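Local coordinates for protein methyltransferase (Streptococcus mutans, PDB 2B78) that probably transfers methyl groups from S-adenosylmethionine, perhaps to RNA, although its own substrate has not been established, at residues Ala237-Arg248 against Asn264-Tyr275; Val306-Ile314 against Ile327-Met336. All coordinates share one frame; numbering follows the deposited sequence.

One sheet organises both contacts: a Rossmann-like methyltransferase builds a cofactor site at the C-terminal ends of parallel strands and lays helices over the faces. Contact 1 pairs the edge strand 265-269 with its neighbour 237-242, and contact 2 seats helix 306-319 on strand 325-331, further along the same sheet; their centres lie about 19 Å apart. D242, R246, D271 and V272, which bind S-adenosyl-L-homocysteine, absent from this model, all belong to contact 1. Contact 2 lies away from these residues, the Y310 side chain about 10 Å from that of V272. F273 joins the two: its CE1 packs 3.8 Å from CE of K312, whose amino group also makes a cation-pi contact with the ring.

Contact 1 of 2, residues Ala237-Arg248 against Asn264-Tyr275; sequences ATTSVDLAKRSR and NHQLVVMDVFDY
A methyl group laid over an aromatic ring marks this strand pair: CG2 of V241 sits 3.9 Å from the centroid of the Y275 ring, 5° off its normal. With CG anti to the backbone N (chi1 -169°), Y275 reaches back from helix 272-281 on the face of V241 and T239; its OH touches CG2 of T239 while hydrogen-bonding Y286 OH. On the opposite face of the sheet, CG2 of V269 stands 3.3 Å from CZ of R248, over the centre of the guanidinium.

The backbones run parallel, T238 through D242 matching H265 through V269. T238, S240 and D242 each donate N-H to and accept N-H from segment 264-275, from N264 O through to M270 N. The bonds are straight in the middle, V268 N to S240 O spanning 2.8 Å at 173°, but bend at the end, where M270 N approaches D242 O from above the carbonyl plane. At the other end OG1 of T238 hydrogen-bonds ND1 of H265 at 3.0 Å, near the plane of the imidazole. One water links T238 OG1, S240 OG and Q266 O, and S240 OG also bonds S227 OG; another water bridges S247 OG and V268 O.

Beyond the strands the chain turns into the cofactor site. D242 OD2 accepts from A244 N at 3.1 Å in an Asx turn, the donor coming from above the carboxylate plane, and Y222 N holds OD1, fixing the carboxylate of this S-adenosyl-L-homocysteine-binding residue. D271 N-caps the next helix, its OD2 receiving D274 N through the anti lone pair.

The pair completes the beta-alpha-beta unit of strand 237-242, helix 247-257 and strand 265-269: L267 packs on that helix, T238 and H265 on helix 225-232, and strand 215-219 flanks 237-242 on its other side.

Contact 2 of 2, residues Val306-Ile314 against Ile327-Met336; sequences VSKDYHKLI and IIASTNAANM
Y310 spans the gap between helix 306-319 and strand 325-331, donating its OH to S330 O at 3.0 Å. The ring is sent toward the strand by a first torsion that swings it away from the backbone N of Y310 (chi1 -153°). S330 O lies at the ring edge, near its plane, yet the hydroxyl meets the carbonyl from above, 37° out of the carbonyl plane. CB of A329 packs beside the same end of the ring, 4.1 Å from CE2, and F341 meets the ring edge-to-face.

One turn further along, I314 extends CD1 to CG2 of I327 at 3.9 Å and toward CB of A329. Both of its torsions lie near -68°, folding the chain and carrying CD1 to the strand.

At the beginning of the helix V306 places CG1 against SD of M336 at 3.5 Å. The thioether is bent at chi2 and chi3, bringing SD and CE alongside CA of S307. V306 also touches OG1 of T331, an oxygen already engaged by A333 N at 3.2 Å in an ST turn that leads the chain out of the strand.

The axes of segments 306-314 and 327-331 run nearly antiparallel, at 163° and 10.7 Å apart. Strand 286-291, helix 306-319 and strand 325-331 thus form a beta-alpha-beta crossover between neighbouring parallel strands, as in the alpha/beta layering of a Rossmann-like methyltransferase.

Contact 1 of 2, residues Ala237-Arg248 against Asn264-Tyr275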
loop_
_atom_site.group_PDB
_atom_site.type_symbol
_atom_site.label_atom_id
_atom_site.label_comp_id
_atom_site.label_asym_id
_atom_site.label_seq_id
_atom_site.Cartn_x
_atom_site.Cartn_y
_atom_site.Cartn_z
ATOM N N ALA A 237 18.731 -17.496 8.307
ATOM C CA ALA A 237 18.327 -16.852 9.549
ATOM C C ALA A 237 17.728 -15.485 9.241
ATOM O O ALA A 237 17.968 -14.927 8.182
ATOM C CB ALA A 237 19.545 -16.694 10.459
ATOM N N THR A 238 16.934 -14.939 10.155
ATOM C CA THR A 238 16.389 -13.611 9.915
ATOM C C THR A 238 16.310 -12.846 11.215
ATOM O O THR A 238 16.069 -13.417 12.288
ATOM C CB THR A 238 14.970 -13.638 9.296
ATOM O OG1 THR A 238 14.011 -13.986 10.306
ATOM C CG2 THR A 238 14.899 -14.644 8.166
ATOM N N THR A 239 16.545 -11.550 11.119
ATOM C CA THR A 239 16.470 -10.666 12.265
ATOM C C THR A 239 15.496 -9.585 11.840
ATOM O O THR A 239 15.716 -8.911 10.842
ATOM C CB THR A 239 17.827 -10.041 12.579
ATOM O OG1 THR A 239 18.758 -11.082 12.900
ATOM C CG2 THR A 239 17.702 -9.071 13.752
ATOM N N SER A 240 14.416 -9.426 12.602
ATOM C CA SER A 240 13.390 -8.446 12.288
ATOM C C SER A 240 13.424 -7.326 13.321
ATOM O O SER A 240 13.284 -7.568 14.525
ATOM C CB SER A 240 12.026 -9.132 12.288
ATOM O OG SER A 240 12.068 -10.311 11.495
ATOM N N VAL A 241 13.604 -6.099 12.846
ATOM C CA VAL A 241 13.698 -4.958 13.749
ATOM C C VAL A 241 12.599 -3.919 13.588
ATOM O O VAL A 241 12.390 -3.383 12.491
ATOM C CB VAL A 241 15.056 -4.249 13.574
ATOM C CG1 VAL A 241 15.231 -3.183 14.667
ATOM C CG2 VAL A 241 16.184 -5.264 13.604
ATOM N N ASP A 242 11.892 -3.630 14.682
ATOM C CA ASP A 242 10.839 -2.622 14.656
ATOM C C ASP A 242 10.868 -1.838 15.959
ATOM O O ASP A 242 11.179 -2.382 17.019
ATOM C CB ASP A 242 9.455 -3.260 14.495
ATOM C CG ASP A 242 8.427 -2.275 13.978
ATOM O OD1 ASP A 242 8.455 -1.990 12.763
ATOM O OD2 ASP A 242 7.602 -1.769 14.775
ATOM N N LEU A 243 10.530 -0.559 15.882
ATOM C CA LEU A 243 10.520 0.291 17.063
ATOM C C LEU A 243 9.394 -0.040 18.042
ATOM O O LEU A 243 9.508 0.252 19.228
ATOM C CB LEU A 243 10.390 1.757 16.637
ATOM C CG LEU A 243 10.252 2.783 17.760
ATOM C CD1 LEU A 243 11.575 2.915 18.504
ATOM C CD2 LEU A 243 9.835 4.122 17.172
ATOM N N ALA A 244 8.319 -0.658 17.558
ATOM C CA ALA A 244 7.156 -0.949 18.409
ATOM C C ALA A 244 7.083 -2.294 19.140
ATOM O O ALA A 244 7.197 -3.361 18.534
ATOM C CB ALA A 244 5.877 -0.746 17.597
ATOM N N LYS A 245 6.856 -2.222 20.449
ATOM C CA LYS A 245 6.753 -3.418 21.292
ATOM C C LYS A 245 5.699 -4.380 20.736
ATOM O O LYS A 245 5.827 -5.599 20.859
ATOM C CB LYS A 245 6.373 -3.019 22.724
ATOM C CG LYS A 245 7.410 -2.176 23.447
ATOM C CD LYS A 245 6.924 -1.751 24.835
ATOM C CE LYS A 245 8.001 -0.950 25.567
ATOM N NZ LYS A 245 7.526 -0.383 26.866
ATOM N N ARG A 246 4.657 -3.821 20.128
ATOM C CA ARG A 246 3.580 -4.614 19.543
ATOM C C ARG A 246 4.069 -5.605 18.497
ATOM O O ARG A 246 3.451 -6.651 18.287
ATOM C CB ARG A 246 2.555 -3.700 18.875
ATOM C CG ARG A 246 1.764 -2.810 19.798
ATOM C CD ARG A 246 0.726 -2.057 18.975
ATOM N NE ARG A 246 -0.066 -2.982 18.165
ATOM C CZ ARG A 246 -0.886 -2.616 17.186
ATOM N NH1 ARG A 246 -1.030 -1.330 16.881
ATOM N NH2 ARG A 246 -1.567 -3.536 16.509
ATOM N N SER A 247 5.167 -5.271 17.828
ATOM C CA SER A 247 5.714 -6.136 16.783
ATOM C C SER A 247 6.010 -7.566 17.220
ATOM O O SER A 247 5.913 -8.485 16.404
ATOM C CB SER A 247 6.989 -5.526 16.202
ATOM O OG SER A 247 8.016 -5.453 17.179
ATOM N N ARG A 248 6.368 -7.770 18.489
ATOM C CA ARG A 248 6.697 -9.117 18.956
ATOM C C ARG A 248 5.589 -10.147 18.750
ATOM O O ARG A 248 5.736 -11.082 17.962
ATOM C CB ARG A 248 7.083 -9.108 20.438
ATOM C CG ARG A 248 8.315 -8.263 20.774
ATOM C CD ARG A 248 9.060 -8.842 21.979
ATOM N NE ARG A 248 10.221 -8.051 22.389
ATOM C CZ ARG A 248 10.151 -6.920 23.083
ATOM N NH1 ARG A 248 8.968 -6.436 23.446
ATOM N NH2 ARG A 248 11.260 -6.282 23.437
ATOM N N ASN A 264 16.540 -19.769 14.664
ATOM C CA ASN A 264 17.325 -18.833 13.871
ATOM C C ASN A 264 16.538 -17.624 13.404
ATOM O O ASN A 264 16.882 -17.000 12.402
ATOM C CB ASN A 264 17.943 -19.549 12.669
ATOM C CG ASN A 264 18.983 -20.572 13.084
ATOM O OD1 ASN A 264 18.879 -21.750 12.748
ATOM N ND2 ASN A 264 19.991 -20.122 13.830
ATOM N N HIS A 265 15.472 -17.297 14.123
ATOM C CA HIS A 265 14.672 -16.145 13.765
ATOM C C HIS A 265 14.556 -15.280 15.006
ATOM O O HIS A 265 13.981 -15.694 16.012
ATOM C CB HIS A 265 13.299 -16.586 13.242
ATOM C CG HIS A 265 13.382 -17.418 11.997
ATOM N ND1 HIS A 265 13.820 -16.907 10.793
ATOM C CD2 HIS A 265 13.208 -18.749 11.799
ATOM C CE1 HIS A 265 13.924 -17.886 9.911
ATOM N NE2 HIS A 265 13.560 -19.015 10.496
ATOM N N GLN A 266 15.136 -14.086 14.926
ATOM C CA GLN A 266 15.145 -13.135 16.036
ATOM C C GLN A 266 14.267 -11.917 15.804
ATOM O O GLN A 266 14.278 -11.334 14.717
ATOM C CB GLN A 266 16.570 -12.646 16.297
ATOM C CG GLN A 266 17.467 -13.611 17.070
ATOM C CD GLN A 266 17.798 -14.878 16.300
ATOM O OE1 GLN A 266 18.271 -14.825 15.165
ATOM N NE2 GLN A 266 17.558 -16.029 16.923
ATOM N N LEU A 267 13.521 -11.524 16.835
ATOM C CA LEU A 267 12.669 -10.345 16.758
ATOM C C LEU A 267 13.260 -9.326 17.729
ATOM O O LEU A 267 13.414 -9.610 18.926
ATOM C CB LEU A 267 11.233 -10.669 17.172
ATOM C CG LEU A 267 10.478 -11.810 16.477
ATOM C CD1 LEU A 267 9.068 -11.817 17.021
ATOM C CD2 LEU A 267 10.461 -11.649 14.971
ATOM N N VAL A 268 13.591 -8.147 17.206
ATOM C CA VAL A 268 14.183 -7.076 17.992
ATOM C C VAL A 268 13.272 -5.856 18.048
ATOM O O VAL A 268 12.609 -5.522 17.071
ATOM C CB VAL A 268 15.533 -6.646 17.371
ATOM C CG1 VAL A 268 16.116 -5.467 18.132
ATOM C CG2 VAL A 268 16.502 -7.823 17.364
ATOM N N VAL A 269 13.213 -5.203 19.203
ATOM C CA VAL A 269 12.412 -3.988 19.329
ATOM C C VAL A 269 13.408 -2.887 19.617
ATOM O O VAL A 269 13.941 -2.789 20.731
ATOM C CB VAL A 269 11.394 -4.052 20.488
ATOM C CG1 VAL A 269 10.588 -2.753 20.538
ATOM C CG2 VAL A 269 10.455 -5.236 20.289
ATOM N N MET A 270 13.673 -2.061 18.612
ATOM C CA MET A 270 14.643 -0.996 18.770
ATOM C C MET A 270 14.527 0.012 17.639
ATOM O O MET A 270 14.011 -0.301 16.560
ATOM C CB MET A 270 16.048 -1.601 18.763
ATOM C CG MET A 270 17.153 -0.653 19.166
ATOM S SD MET A 270 18.787 -1.391 18.932
ATOM C CE MET A 270 18.667 -2.821 19.943
ATOM N N ASP A 271 14.991 1.231 17.891
ATOM C CA ASP A 271 14.991 2.270 16.869
ATOM C C ASP A 271 15.955 1.743 15.794
ATOM O O ASP A 271 17.003 1.174 16.115
ATOM C CB ASP A 271 15.517 3.574 17.466
ATOM C CG ASP A 271 15.674 4.657 16.438
ATOM O OD1 ASP A 271 14.665 5.325 16.094
ATOM O OD2 ASP A 271 16.809 4.831 15.966
ATOM N N VAL A 272 15.605 1.916 14.522
ATOM C CA VAL A 272 16.451 1.404 13.443
ATOM C C VAL A 272 17.852 2.007 13.419
ATOM O O VAL A 272 18.819 1.315 13.110
ATOM C CB VAL A 272 15.756 1.579 12.067
ATOM C CG1 VAL A 272 16.743 1.313 10.935
ATOM C CG2 VAL A 272 14.590 0.582 11.957
ATOM N N PHE A 273 17.980 3.289 13.739
ATOM C CA PHE A 273 19.314 3.878 13.753
ATOM C C PHE A 273 20.086 3.348 14.950
ATOM O O PHE A 273 21.304 3.161 14.878
ATOM C CB PHE A 273 19.242 5.403 13.782
ATOM C CG PHE A 273 18.866 6.001 12.461
ATOM C CD1 PHE A 273 19.747 5.934 11.378
ATOM C CD2 PHE A 273 17.619 6.588 12.277
ATOM C CE1 PHE A 273 19.382 6.445 10.124
ATOM C CE2 PHE A 273 17.248 7.102 11.024
ATOM C CZ PHE A 273 18.130 7.029 9.951
ATOM N N ASP A 274 19.388 3.092 16.053
ATOM C CA ASP A 274 20.066 2.545 17.224
ATOM C C ASP A 274 20.525 1.129 16.887
ATOM O O ASP A 274 21.555 0.661 17.397
ATOM C CB ASP A 274 19.146 2.512 18.454
ATOM C CG ASP A 274 18.953 3.886 19.085
ATOM O OD1 ASP A 274 19.816 4.774 18.899
ATOM O OD2 ASP A 274 17.939 4.081 19.783
ATOM N N TYR A 275 19.771 0.439 16.031
ATOM C CA TYR A 275 20.176 -0.910 15.664
ATOM C C TYR A 275 21.398 -0.879 14.748
ATOM O O TYR A 275 22.241 -1.773 14.808
ATOM C CB TYR A 275 19.049 -1.683 14.969
ATOM C CG TYR A 275 19.400 -3.147 14.841
ATOM C CD1 TYR A 275 19.303 -4.000 15.943
ATOM C CD2 TYR A 275 19.928 -3.662 13.657
ATOM C CE1 TYR A 275 19.732 -5.330 15.874
ATOM C CE2 TYR A 275 20.358 -4.996 13.574
ATOM C CZ TYR A 275 20.258 -5.821 14.690
ATOM O OH TYR A 275 20.690 -7.128 14.631
HETATM O O HOH W 1 12.946 -12.653 12.592
HETATM O O HOH W 2 10.278 -6.999 16.622
#

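Contact 2 of 2, residues Val306-Ile314 against Ile327-Met336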
loop_
_atom_site.group_PDB
_atom_site.type_symbol
_atom_site.label_atom_id
_atom_site.label_comp_id
_atom_site.label_asym_id
_atom_site.label_seq_id
_atom_site.Cartn_x
_atom_site.Cartn_y
_atom_site.Cartn_z
ATOM N N VAL A 306 11.166 9.751 4.083
ATOM C CA VAL A 306 11.763 9.054 2.950
ATOM C C VAL A 306 12.432 10.023 1.984
ATOM O O VAL A 306 13.606 9.870 1.638
ATOM C CB VAL A 306 10.697 8.247 2.175
ATOM C CG1 VAL A 306 11.296 7.669 0.897
ATOM C CG2 VAL A 306 10.162 7.131 3.060
ATOM N N SER A 307 11.672 11.022 1.555
ATOM C CA SER A 307 12.162 12.011 0.612
ATOM C C SER A 307 13.472 12.654 1.039
ATOM O O SER A 307 14.279 13.031 0.191
ATOM C CB SER A 307 11.107 13.100 0.403
ATOM O OG SER A 307 10.850 13.795 1.614
ATOM N N LYS A 308 13.699 12.757 2.348
ATOM C CA LYS A 308 14.912 13.398 2.846
ATOM C C LYS A 308 16.003 12.524 3.466
ATOM O O LYS A 308 17.187 12.770 3.241
ATOM C CB LYS A 308 14.542 14.489 3.860
ATOM C CG LYS A 308 14.104 15.818 3.257
ATOM C CD LYS A 308 12.915 15.683 2.314
ATOM C CE LYS A 308 12.531 17.037 1.730
ATOM N NZ LYS A 308 11.411 16.947 0.750
ATOM N N ASP A 309 15.617 11.513 4.240
ATOM C CA ASP A 309 16.611 10.683 4.921
ATOM C C ASP A 309 16.802 9.245 4.454
ATOM O O ASP A 309 17.578 8.498 5.059
ATOM C CB ASP A 309 16.316 10.657 6.425
ATOM C CG ASP A 309 16.140 12.038 7.016
ATOM O OD1 ASP A 309 16.823 12.974 6.556
ATOM O OD2 ASP A 309 15.325 12.180 7.957
ATOM N N TYR A 310 16.123 8.834 3.393
ATOM C CA TYR A 310 16.289 7.453 2.952
ATOM C C TYR A 310 17.760 7.105 2.685
ATOM O O TYR A 310 18.199 5.985 2.976
ATOM C CB TYR A 310 15.444 7.179 1.702
ATOM C CG TYR A 310 15.039 5.721 1.572
ATOM C CD1 TYR A 310 13.778 5.283 1.991
ATOM C CD2 TYR A 310 15.935 4.775 1.087
ATOM C CE1 TYR A 310 13.428 3.925 1.925
ATOM C CE2 TYR A 310 15.598 3.424 1.021
ATOM C CZ TYR A 310 14.347 3.008 1.440
ATOM O OH TYR A 310 14.026 1.674 1.371
ATOM N N HIS A 311 18.533 8.056 2.163
ATOM C CA HIS A 311 19.943 7.787 1.858
ATOM C C HIS A 311 20.718 7.314 3.080
ATOM O O HIS A 311 21.727 6.615 2.955
ATOM C CB HIS A 311 20.633 9.029 1.259
ATOM C CG HIS A 311 20.808 10.164 2.228
ATOM N ND1 HIS A 311 19.766 10.973 2.631
ATOM C CD2 HIS A 311 21.902 10.602 2.898
ATOM C CE1 HIS A 311 20.210 11.857 3.508
ATOM N NE2 HIS A 311 21.502 11.654 3.687
ATOM N N LYS A 312 20.248 7.684 4.265
ATOM C CA LYS A 312 20.928 7.282 5.492
ATOM C C LYS A 312 20.722 5.800 5.780
ATOM O O LYS A 312 21.612 5.133 6.317
ATOM C CB LYS A 312 20.411 8.108 6.665
ATOM C CG LYS A 312 20.770 9.581 6.577
ATOM C CD LYS A 312 20.166 10.348 7.745
ATOM C CE LYS A 312 20.716 9.846 9.065
ATOM N NZ LYS A 312 20.249 10.693 10.197
ATOM N N LEU A 313 19.544 5.281 5.430
ATOM C CA LEU A 313 19.253 3.868 5.661
ATOM C C LEU A 313 20.141 3.024 4.751
ATOM O O LEU A 313 20.676 1.996 5.162
ATOM C CB LEU A 313 17.781 3.569 5.367
ATOM C CG LEU A 313 16.786 4.407 6.165
ATOM C CD1 LEU A 313 15.362 4.044 5.736
ATOM C CD2 LEU A 313 16.983 4.176 7.660
ATOM N N ILE A 314 20.293 3.469 3.510
ATOM C CA ILE A 314 21.125 2.769 2.545
ATOM C C ILE A 314 22.597 2.821 2.946
ATOM O O ILE A 314 23.294 1.804 2.909
ATOM C CB ILE A 314 20.965 3.392 1.139
ATOM C CG1 ILE A 314 19.551 3.123 0.610
ATOM C CG2 ILE A 314 22.010 2.821 0.188
ATOM C CD1 ILE A 314 19.276 1.653 0.278
ATOM N N ILE A 327 20.303 -5.613 -1.216
ATOM C CA ILE A 327 19.482 -4.670 -0.483
ATOM C C ILE A 327 18.152 -4.620 -1.213
ATOM O O ILE A 327 18.108 -4.517 -2.443
ATOM C CB ILE A 327 20.082 -3.249 -0.473
ATOM C CG1 ILE A 327 21.379 -3.226 0.336
ATOM C CG2 ILE A 327 19.089 -2.266 0.134
ATOM C CD1 ILE A 327 21.905 -1.827 0.589
ATOM N N ILE A 328 17.067 -4.728 -0.461
ATOM C CA ILE A 328 15.733 -4.640 -1.035
ATOM C C ILE A 328 15.205 -3.345 -0.429
ATOM O O ILE A 328 14.835 -3.303 0.742
ATOM C CB ILE A 328 14.868 -5.838 -0.616
ATOM C CG1 ILE A 328 15.454 -7.110 -1.226
ATOM C CG2 ILE A 328 13.419 -5.653 -1.089
ATOM C CD1 ILE A 328 14.719 -8.379 -0.855
ATOM N N ALA A 329 15.244 -2.275 -1.219
ATOM C CA ALA A 329 14.794 -0.956 -0.773
ATOM C C ALA A 329 13.361 -0.715 -1.198
ATOM O O ALA A 329 13.063 -0.554 -2.394
ATOM C CB ALA A 329 15.701 0.142 -1.353
ATOM N N SER A 330 12.481 -0.664 -0.205
ATOM C CA SER A 330 11.063 -0.471 -0.430
ATOM C C SER A 330 10.516 0.814 0.186
ATOM O O SER A 330 11.051 1.338 1.166
ATOM C CB SER A 330 10.301 -1.678 0.128
ATOM O OG SER A 330 8.932 -1.391 0.305
ATOM N N THR A 331 9.454 1.334 -0.414
ATOM C CA THR A 331 8.804 2.539 0.093
ATOM C C THR A 331 7.413 2.616 -0.506
ATOM O O THR A 331 7.207 2.222 -1.659
ATOM C CB THR A 331 9.577 3.836 -0.278
ATOM O OG1 THR A 331 8.888 4.971 0.267
ATOM C CG2 THR A 331 9.667 4.005 -1.791
ATOM N N ASN A 332 6.459 3.101 0.286
ATOM C CA ASN A 332 5.076 3.254 -0.168
ATOM C C ASN A 332 4.746 4.740 -0.246
ATOM O O ASN A 332 3.576 5.114 -0.359
ATOM C CB ASN A 332 4.093 2.589 0.807
ATOM C CG ASN A 332 4.005 1.085 0.630
ATOM O OD1 ASN A 332 3.732 0.589 -0.465
ATOM N ND2 ASN A 332 4.216 0.349 1.716
ATOM N N ALA A 333 5.780 5.582 -0.185
ATOM C CA ALA A 333 5.608 7.040 -0.230
ATOM C C ALA A 333 5.071 7.510 -1.577
ATOM O O ALA A 333 5.797 7.503 -2.574
ATOM C CB ALA A 333 6.927 7.729 0.065
ATOM N N ALA A 334 3.807 7.936 -1.587
ATOM C CA ALA A 334 3.131 8.396 -2.802
ATOM C C ALA A 334 3.689 9.708 -3.333
ATOM O O ALA A 334 3.542 10.022 -4.522
ATOM C CB ALA A 334 1.632 8.545 -2.536
ATOM N N ASN A 335 4.329 10.462 -2.446
ATOM C CA ASN A 335 4.917 11.749 -2.783
ATOM C C ASN A 335 6.285 11.636 -3.441
ATOM O O ASN A 335 6.818 12.633 -3.925
ATOM C CB ASN A 335 5.023 12.611 -1.523
ATOM C CG ASN A 335 5.487 11.817 -0.310
ATOM O OD1 ASN A 335 4.763 10.954 0.195
ATOM N ND2 ASN A 335 6.697 12.103 0.160
ATOM N N MET A 336 6.863 10.437 -3.456
ATOM C CA MET A 336 8.168 10.244 -4.090
ATOM C C MET A 336 8.067 9.524 -5.433
ATOM O O MET A 336 7.399 8.494 -5.548
ATOM C CB MET A 336 9.111 9.440 -3.187
ATOM C CG MET A 336 10.039 10.277 -2.318
ATOM S SD MET A 336 11.619 9.428 -2.080
ATOM C CE MET A 336 12.744 10.579 -2.854
#